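Local coordinates for Serine/threonine-protein kinase Tel1 (Chaetomium thermophilum, PDB 6SKY) that probably phosphorylates serine and threonine residues followed by glutamine, using ATP, to switch on checkpoint signalling when DNA is damaged, at residues N2432-R2437 and H2844-Y2848; L1434-L1438 and I1454-I1459. All blocks are in the same frame, centred on the assembly; numbering follows the deposited sequence.

Contact 1: N2432-R2437 and H2844-Y2848. Unlike the reference sequence in segment 2844-2848: Leu2847 (reference Phe). Residue 2848 of segment 2844-2848 comes from a tag, linker or insertion.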
ATOM      1  N   ASN A2432     -11.393 -35.030  20.102  1.00 36.25           N
ATOM      2  CA  ASN A2432     -12.615 -34.475  20.663  1.00 36.25           C
ATOM      3  C   ASN A2432     -13.730 -34.440  19.634  1.00 36.25           C
ATOM      4  O   ASN A2432     -14.897 -34.619  19.986  1.00 36.25           O
ATOM      5  CB  ASN A2432     -12.359 -33.074  21.200  1.00 36.25           C
ATOM      6  CG  ASN A2432     -11.824 -33.080  22.601  1.00 36.25           C
ATOM      7  OD1 ASN A2432     -12.291 -33.832  23.448  1.00 36.25           O
ATOM      8  ND2 ASN A2432     -10.837 -32.235  22.862  1.00 36.25           N
ATOM      9  N   GLN A2433     -13.394 -34.200  18.372  1.00 34.69           N
ATOM     10  CA  GLN A2433     -14.375 -34.152  17.301  1.00 34.69           C
ATOM     11  C   GLN A2433     -14.666 -35.518  16.716  1.00 34.69           C
ATOM     12  O   GLN A2433     -15.765 -35.744  16.207  1.00 34.69           O
ATOM     13  CB  GLN A2433     -13.898 -33.227  16.183  1.00 34.69           C
ATOM     14  CG  GLN A2433     -13.978 -31.750  16.504  1.00 34.69           C
ATOM     15  CD  GLN A2433     -12.800 -31.247  17.303  1.00 34.69           C
ATOM     16  OE1 GLN A2433     -11.655 -31.396  16.897  1.00 34.69           O
ATOM     17  NE2 GLN A2433     -13.080 -30.636  18.444  1.00 34.69           N
ATOM     18  N   LEU A2434     -13.703 -36.430  16.758  1.00 32.77           N
ATOM     19  CA  LEU A2434     -13.917 -37.750  16.188  1.00 32.77           C
ATOM     20  C   LEU A2434     -14.736 -38.630  17.111  1.00 32.77           C
ATOM     21  O   LEU A2434     -15.655 -39.313  16.661  1.00 32.77           O
ATOM     22  CB  LEU A2434     -12.578 -38.409  15.885  1.00 32.77           C
ATOM     23  CG  LEU A2434     -11.803 -37.821  14.716  1.00 32.77           C
ATOM     24  CD1 LEU A2434     -10.448 -38.455  14.629  1.00 32.77           C
ATOM     25  CD2 LEU A2434     -12.565 -38.036  13.443  1.00 32.77           C
ATOM     26  N   SER A2435     -14.418 -38.634  18.397  1.00 36.21           N
ATOM     27  CA  SER A2435     -15.137 -39.449  19.361  1.00 36.21           C
ATOM     28  C   SER A2435     -16.499 -38.880  19.713  1.00 36.21           C
ATOM     29  O   SER A2435     -17.240 -39.513  20.464  1.00 36.21           O
ATOM     30  CB  SER A2435     -14.302 -39.614  20.629  1.00 36.21           C
ATOM     31  OG  SER A2435     -14.066 -38.366  21.250  1.00 36.21           O
ATOM     32  N   SER A2436     -16.841 -37.708  19.207  1.00 36.44           N
ATOM     33  CA  SER A2436     -18.163 -37.144  19.418  1.00 36.44           C
ATOM     34  C   SER A2436     -19.155 -37.563  18.352  1.00 36.44           C
ATOM     35  O   SER A2436     -20.360 -37.397  18.550  1.00 36.44           O
ATOM     36  CB  SER A2436     -18.073 -35.619  19.463  1.00 36.44           C
ATOM     37  OG  SER A2436     -19.299 -35.024  19.107  1.00 36.44           O
ATOM     38  N   ARG A2437     -18.683 -38.095  17.230  1.00 35.07           N
ATOM     39  CA  ARG A2437     -19.535 -38.532  16.138  1.00 35.07           C
ATOM     40  C   ARG A2437     -19.690 -40.041  16.090  1.00 35.07           C
ATOM     41  O   ARG A2437     -20.262 -40.563  15.135  1.00 35.07           O
ATOM     42  CB  ARG A2437     -18.984 -38.031  14.808  1.00 35.07           C
ATOM     43  CG  ARG A2437     -18.884 -36.540  14.705  1.00 35.07           C
ATOM     44  CD  ARG A2437     -20.249 -35.928  14.551  1.00 35.07           C
ATOM     45  NE  ARG A2437     -20.968 -36.526  13.435  1.00 35.07           N
ATOM     46  CZ  ARG A2437     -21.172 -35.928  12.270  1.00 35.07           C
ATOM     47  NH1 ARG A2437     -20.723 -34.703  12.061  1.00 35.07           N
ATOM     48  NH2 ARG A2437     -21.835 -36.557  11.315  1.00 35.07           N
ATOM     49  N   HIS A2844     -18.963 -28.941  13.911  1.00 39.41           N
ATOM     50  CA  HIS A2844     -19.368 -30.331  13.780  1.00 39.41           C
ATOM     51  C   HIS A2844     -19.084 -31.129  15.038  1.00 39.41           C
ATOM     52  O   HIS A2844     -18.934 -32.351  14.971  1.00 39.41           O
ATOM     53  CB  HIS A2844     -18.669 -30.966  12.584  1.00 39.41           C
ATOM     54  CG  HIS A2844     -18.827 -30.185  11.322  1.00 39.41           C
ATOM     55  ND1 HIS A2844     -17.763 -29.842  10.521  1.00 39.41           N
ATOM     56  CD2 HIS A2844     -19.926 -29.665  10.732  1.00 39.41           C
ATOM     57  CE1 HIS A2844     -18.200 -29.146   9.489  1.00 39.41           C
ATOM     58  NE2 HIS A2844     -19.509 -29.027   9.592  1.00 39.41           N
ATOM     59  N   ASP A2845     -18.989 -30.462  16.176  1.00 41.50           N
ATOM     60  CA  ASP A2845     -18.825 -31.112  17.468  1.00 41.50           C
ATOM     61  C   ASP A2845     -20.190 -31.130  18.141  1.00 41.50           C
ATOM     62  O   ASP A2845     -20.718 -30.081  18.517  1.00 41.50           O
ATOM     63  CB  ASP A2845     -17.789 -30.379  18.310  1.00 41.50           C
ATOM     64  CG  ASP A2845     -17.275 -31.213  19.445  1.00 41.50           C
ATOM     65  OD1 ASP A2845     -17.735 -32.359  19.587  1.00 41.50           O
ATOM     66  OD2 ASP A2845     -16.407 -30.729  20.193  1.00 41.50           O
ATOM     67  N   THR A2846     -20.762 -32.325  18.280  1.00 42.67           N
ATOM     68  CA  THR A2846     -22.125 -32.446  18.778  1.00 42.67           C
ATOM     69  C   THR A2846     -22.250 -31.971  20.220  1.00 42.67           C
ATOM     70  O   THR A2846     -23.321 -31.511  20.631  1.00 42.67           O
ATOM     71  CB  THR A2846     -22.581 -33.899  18.670  1.00 42.67           C
ATOM     72  OG1 THR A2846     -22.087 -34.463  17.454  1.00 42.67           O
ATOM     73  CG2 THR A2846     -24.087 -33.982  18.670  1.00 42.67           C
ATOM     74  N   LEU A2847     -21.176 -32.060  20.990  1.00 41.52           N
ATOM     75  CA  LEU A2847     -21.228 -31.892  22.430  1.00 41.52           C
ATOM     76  C   LEU A2847     -20.804 -30.514  22.899  1.00 41.52           C
ATOM     77  O   LEU A2847     -20.782 -30.273  24.106  1.00 41.52           O
ATOM     78  CB  LEU A2847     -20.353 -32.949  23.100  1.00 41.52           C
ATOM     79  CG  LEU A2847     -20.797 -34.396  22.918  1.00 41.52           C
ATOM     80  CD1 LEU A2847     -19.735 -35.343  23.409  1.00 41.52           C
ATOM     81  CD2 LEU A2847     -22.074 -34.612  23.675  1.00 41.52           C
ATOM     82  N   TYR A2848     -20.460 -29.608  21.993  1.00 37.75           N
ATOM     83  CA  TYR A2848     -20.084 -28.257  22.375  1.00 37.75           C
ATOM     84  C   TYR A2848     -21.329 -27.384  22.423  1.00 37.75           C
ATOM     85  O   TYR A2848     -22.096 -27.344  21.461  1.00 37.75           O
ATOM     86  CB  TYR A2848     -19.057 -27.677  21.403  1.00 37.75           C
ATOM     87  CG  TYR A2848     -18.534 -26.340  21.845  1.00 37.75           C
ATOM     88  CD1 TYR A2848     -17.671 -26.238  22.916  1.00 37.75           C
ATOM     89  CD2 TYR A2848     -18.915 -25.181  21.207  1.00 37.75           C
ATOM     90  CE1 TYR A2848     -17.205 -25.028  23.331  1.00 37.75           C
ATOM     91  CE2 TYR A2848     -18.456 -23.967  21.618  1.00 37.75           C
ATOM     92  CZ  TYR A2848     -17.604 -23.895  22.679  1.00 37.75           C
ATOM     93  OH  TYR A2848     -17.142 -22.675  23.090  1.00 37.75           O
TER
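His2844 opens the loop segment 2844-2848 with a backbone contact: its O lies 3.8 Å from Arg2437 CD, at the edge of the guanidinium group, while the side chains come no closer than 4.3 Å (Arg2437 NH1 to His2844 CB). Asp2845 follows and supplies the main polar link. Its OD1 accepts a hydrogen bond from Ser2436 OG at 3.1 Å, whereas its OD2 forms a salt bridge with Arg2617, so one carboxylate joins two partners. Thr2846 adds a weak hydrogen bond from its OG1 to Ser2436 OG at 3.3 Å. The serine hydroxyl thus gives its proton to Asp2845 and receives one from Thr2846. Leu2847, which differs from the reference sequence, touches the same hydroxyl with its CG, 4.1 Å from Ser2436 OG. A type I turn from Asp2845 carries the chain to the inserted Tyr2848, whose side chain is out of reach of segment 2432-2437. Ser2436 lies within a second type I turn, Leu2434 to Arg2437, and its CA-to-CB bond points toward the loop. The contact joins the FAT region to the kinase region: Leu2434 packs on helices 2394-2404 and 2444-2459, while Asp2845, Leu2847 and Tyr2848 lie against helix 2616-2632.

Contact 2: L1434-L1438 and I1454-I1459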
ATOM      1  N   LEU A1434      51.233 -25.950  52.777  1.00 59.44           N
ATOM      2  CA  LEU A1434      52.637 -26.284  52.576  1.00 59.44           C
ATOM      3  C   LEU A1434      52.904 -26.695  51.137  1.00 59.44           C
ATOM      4  O   LEU A1434      53.885 -26.253  50.529  1.00 59.44           O
ATOM      5  CB  LEU A1434      53.053 -27.392  53.539  1.00 59.44           C
ATOM      6  CG  LEU A1434      53.338 -26.944  54.968  1.00 59.44           C
ATOM      7  CD1 LEU A1434      53.551 -28.134  55.867  1.00 59.44           C
ATOM      8  CD2 LEU A1434      54.549 -26.041  54.986  1.00 59.44           C
ATOM      9  N   LEU A1435      52.050 -27.550  50.576  1.00 60.00           N
ATOM     10  CA  LEU A1435      52.221 -27.943  49.183  1.00 60.00           C
ATOM     11  C   LEU A1435      52.176 -26.729  48.265  1.00 60.00           C
ATOM     12  O   LEU A1435      53.085 -26.509  47.451  1.00 60.00           O
ATOM     13  CB  LEU A1435      51.149 -28.954  48.792  1.00 60.00           C
ATOM     14  CG  LEU A1435      51.227 -30.328  49.450  1.00 60.00           C
ATOM     15  CD1 LEU A1435      50.056 -31.185  49.041  1.00 60.00           C
ATOM     16  CD2 LEU A1435      52.516 -31.003  49.079  1.00 60.00           C
ATOM     17  N   HIS A1436      51.120 -25.923  48.389  1.00 63.18           N
ATOM     18  CA  HIS A1436      50.938 -24.776  47.516  1.00 63.18           C
ATOM     19  C   HIS A1436      52.030 -23.735  47.694  1.00 63.18           C
ATOM     20  O   HIS A1436      52.267 -22.946  46.777  1.00 63.18           O
ATOM     21  CB  HIS A1436      49.563 -24.167  47.775  1.00 63.18           C
ATOM     22  CG  HIS A1436      49.246 -22.984  46.917  1.00 63.18           C
ATOM     23  ND1 HIS A1436      49.529 -21.690  47.298  1.00 63.18           N
ATOM     24  CD2 HIS A1436      48.650 -22.897  45.705  1.00 63.18           C
ATOM     25  CE1 HIS A1436      49.131 -20.858  46.353  1.00 63.18           C
ATOM     26  NE2 HIS A1436      48.595 -21.565  45.376  1.00 63.18           N
ATOM     27  N   SER A1437      52.706 -23.714  48.839  1.00 64.94           N
ATOM     28  CA  SER A1437      53.784 -22.754  49.036  1.00 64.94           C
ATOM     29  C   SER A1437      55.125 -23.269  48.536  1.00 64.94           C
ATOM     30  O   SER A1437      55.928 -22.490  48.015  1.00 64.94           O
ATOM     31  CB  SER A1437      53.891 -22.387  50.514  1.00 64.94           C
ATOM     32  OG  SER A1437      52.632 -21.990  51.021  1.00 64.94           O
ATOM     33  N   LEU A1438      55.396 -24.564  48.692  1.00 67.14           N
ATOM     34  CA  LEU A1438      56.636 -25.129  48.173  1.00 67.14           C
ATOM     35  C   LEU A1438      56.629 -25.229  46.658  1.00 67.14           C
ATOM     36  O   LEU A1438      57.705 -25.326  46.051  1.00 67.14           O
ATOM     37  CB  LEU A1438      56.878 -26.511  48.771  1.00 67.14           C
ATOM     38  CG  LEU A1438      57.113 -26.549  50.272  1.00 67.14           C
ATOM     39  CD1 LEU A1438      57.040 -27.972  50.773  1.00 67.14           C
ATOM     40  CD2 LEU A1438      58.448 -25.925  50.595  1.00 67.14           C
ATOM     41  N   ILE A1454      60.708 -32.472  50.234  1.00 72.71           N
ATOM     42  CA  ILE A1454      59.601 -32.194  51.145  1.00 72.71           C
ATOM     43  C   ILE A1454      58.268 -32.475  50.463  1.00 72.71           C
ATOM     44  O   ILE A1454      57.330 -32.985  51.087  1.00 72.71           O
ATOM     45  CB  ILE A1454      59.669 -30.749  51.666  1.00 72.71           C
ATOM     46  CG1 ILE A1454      61.039 -30.448  52.259  1.00 72.71           C
ATOM     47  CG2 ILE A1454      58.640 -30.546  52.741  1.00 72.71           C
ATOM     48  CD1 ILE A1454      61.193 -29.020  52.700  1.00 72.71           C
ATOM     49  N   THR A1455      58.168 -32.167  49.168  1.00 71.31           N
ATOM     50  CA  THR A1455      56.928 -32.397  48.439  1.00 71.31           C
ATOM     51  C   THR A1455      56.643 -33.883  48.296  1.00 71.31           C
ATOM     52  O   THR A1455      55.503 -34.325  48.483  1.00 71.31           O
ATOM     53  CB  THR A1455      57.002 -31.738  47.069  1.00 71.31           C
ATOM     54  OG1 THR A1455      57.446 -30.387  47.212  1.00 71.31           O
ATOM     55  CG2 THR A1455      55.648 -31.746  46.417  1.00 71.31           C
ATOM     56  N   GLN A1456      57.664 -34.667  47.939  1.00 73.47           N
ATOM     57  CA  GLN A1456      57.504 -36.115  47.900  1.00 73.47           C
ATOM     58  C   GLN A1456      57.023 -36.638  49.241  1.00 73.47           C
ATOM     59  O   GLN A1456      56.076 -37.429  49.309  1.00 73.47           O
ATOM     60  CB  GLN A1456      58.820 -36.789  47.525  1.00 73.47           C
ATOM     61  CG  GLN A1456      59.266 -36.597  46.103  1.00 73.47           C
ATOM     62  CD  GLN A1456      60.121 -37.748  45.625  1.00 73.47           C
ATOM     63  OE1 GLN A1456      59.903 -38.894  46.013  1.00 73.47           O
ATOM     64  NE2 GLN A1456      61.101 -37.451  44.779  1.00 73.47           N
ATOM     65  N   TYR A1457      57.664 -36.197  50.325  1.00 73.97           N
ATOM     66  CA  TYR A1457      57.294 -36.698  51.641  1.00 73.97           C
ATOM     67  C   TYR A1457      55.855 -36.352  51.979  1.00 73.97           C
ATOM     68  O   TYR A1457      55.109 -37.199  52.479  1.00 73.97           O
ATOM     69  CB  TYR A1457      58.234 -36.147  52.710  1.00 73.97           C
ATOM     70  CG  TYR A1457      57.820 -36.544  54.108  1.00 73.97           C
ATOM     71  CD1 TYR A1457      58.113 -37.801  54.608  1.00 73.97           C
ATOM     72  CD2 TYR A1457      57.126 -35.665  54.920  1.00 73.97           C
ATOM     73  CE1 TYR A1457      57.727 -38.171  55.878  1.00 73.97           C
ATOM     74  CE2 TYR A1457      56.736 -36.026  56.191  1.00 73.97           C
ATOM     75  CZ  TYR A1457      57.039 -37.276  56.665  1.00 73.97           C
ATOM     76  OH  TYR A1457      56.649 -37.631  57.933  1.00 73.97           O
ATOM     77  N   LEU A1458      55.448 -35.111  51.714  1.00 69.71           N
ATOM     78  CA  LEU A1458      54.100 -34.679  52.067  1.00 69.71           C
ATOM     79  C   LEU A1458      53.052 -35.418  51.249  1.00 69.71           C
ATOM     80  O   LEU A1458      52.051 -35.891  51.795  1.00 69.71           O
ATOM     81  CB  LEU A1458      53.968 -33.172  51.885  1.00 69.71           C
ATOM     82  CG  LEU A1458      54.739 -32.339  52.902  1.00 69.71           C
ATOM     83  CD1 LEU A1458      54.753 -30.884  52.496  1.00 69.71           C
ATOM     84  CD2 LEU A1458      54.120 -32.503  54.268  1.00 69.71           C
ATOM     85  N   ILE A1459      53.255 -35.526  49.935  1.00 70.73           N
ATOM     86  CA  ILE A1459      52.279 -36.235  49.112  1.00 70.73           C
ATOM     87  C   ILE A1459      52.204 -37.697  49.524  1.00 70.73           C
ATOM     88  O   ILE A1459      51.126 -38.301  49.531  1.00 70.73           O
ATOM     89  CB  ILE A1459      52.614 -36.090  47.619  1.00 70.73           C
ATOM     90  CG1 ILE A1459      52.681 -34.624  47.219  1.00 70.73           C
ATOM     91  CG2 ILE A1459      51.562 -36.784  46.782  1.00 70.73           C
ATOM     92  CD1 ILE A1459      53.054 -34.417  45.782  1.00 70.73           C
TER
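Leu1438 reaches across to two residues one helical turn apart, its CD1 lying 3.6 Å from Ile1454 CG2 and 4.1 Å from Leu1458 CD1. One turn earlier, Leu1435 continues the seam: its CD2 sits 3.8 Å from Leu1458 CB, 4.1 Å from Ile1459 CG1 and 4.2 Å from Thr1455 CG2. Leu1434 meets Leu1458 at the exposed margin, CB to CD1 4.0 Å. Leu1458 is therefore touched by all three leucines of segment 1434-1438. No hydrogen bond crosses, and the 287 Å² of buried surface comes mainly from apolar side chains; the hydroxyl of Thr1455 is satisfied within its own helix by Ala1451 O. The short axes approach to 10.3 Å at 158° between their N-to-C directions, which makes the pair antiparallel, with Leu1435 and Thr1455 nearest at 6.5 Å between CA atoms. Only 15 residues separate the segments, so helices 1429-1441 and 1448-1461 form a helical hairpin, the kind of unit from which an alpha solenoid is built. Two later helices pack against the pair: Tyr1476 of helix 1470-1487 touches Leu1435, Thr1455 and Ile1459, while Phe1511 and Trp1514 of helix 1502-1521 pack on Thr1455 and Ile1459, respectively.

Overall arrangement
The two contacts lie on opposite sides of the chain's centre, 79 Å apart between their own centres and about 64 Å between nearest atoms, and do not touch. Along the sequence they are in series: contact 2 is complete before contact 1 begins. Contact 2 is local, joining helices close in sequence near the start of the modelled chain, whereas contact 1 spans 406 intervening residues to bring FAT and kinase regions together. Neither belongs to the nucleotide site, where the ATP analogue AGS meets residues such as Lys2610 and His2764 and magnesium is held by Asn2765 and Asp2779. These nucleotide and magnesium residues fall within the sequence interval that contact 1 closes.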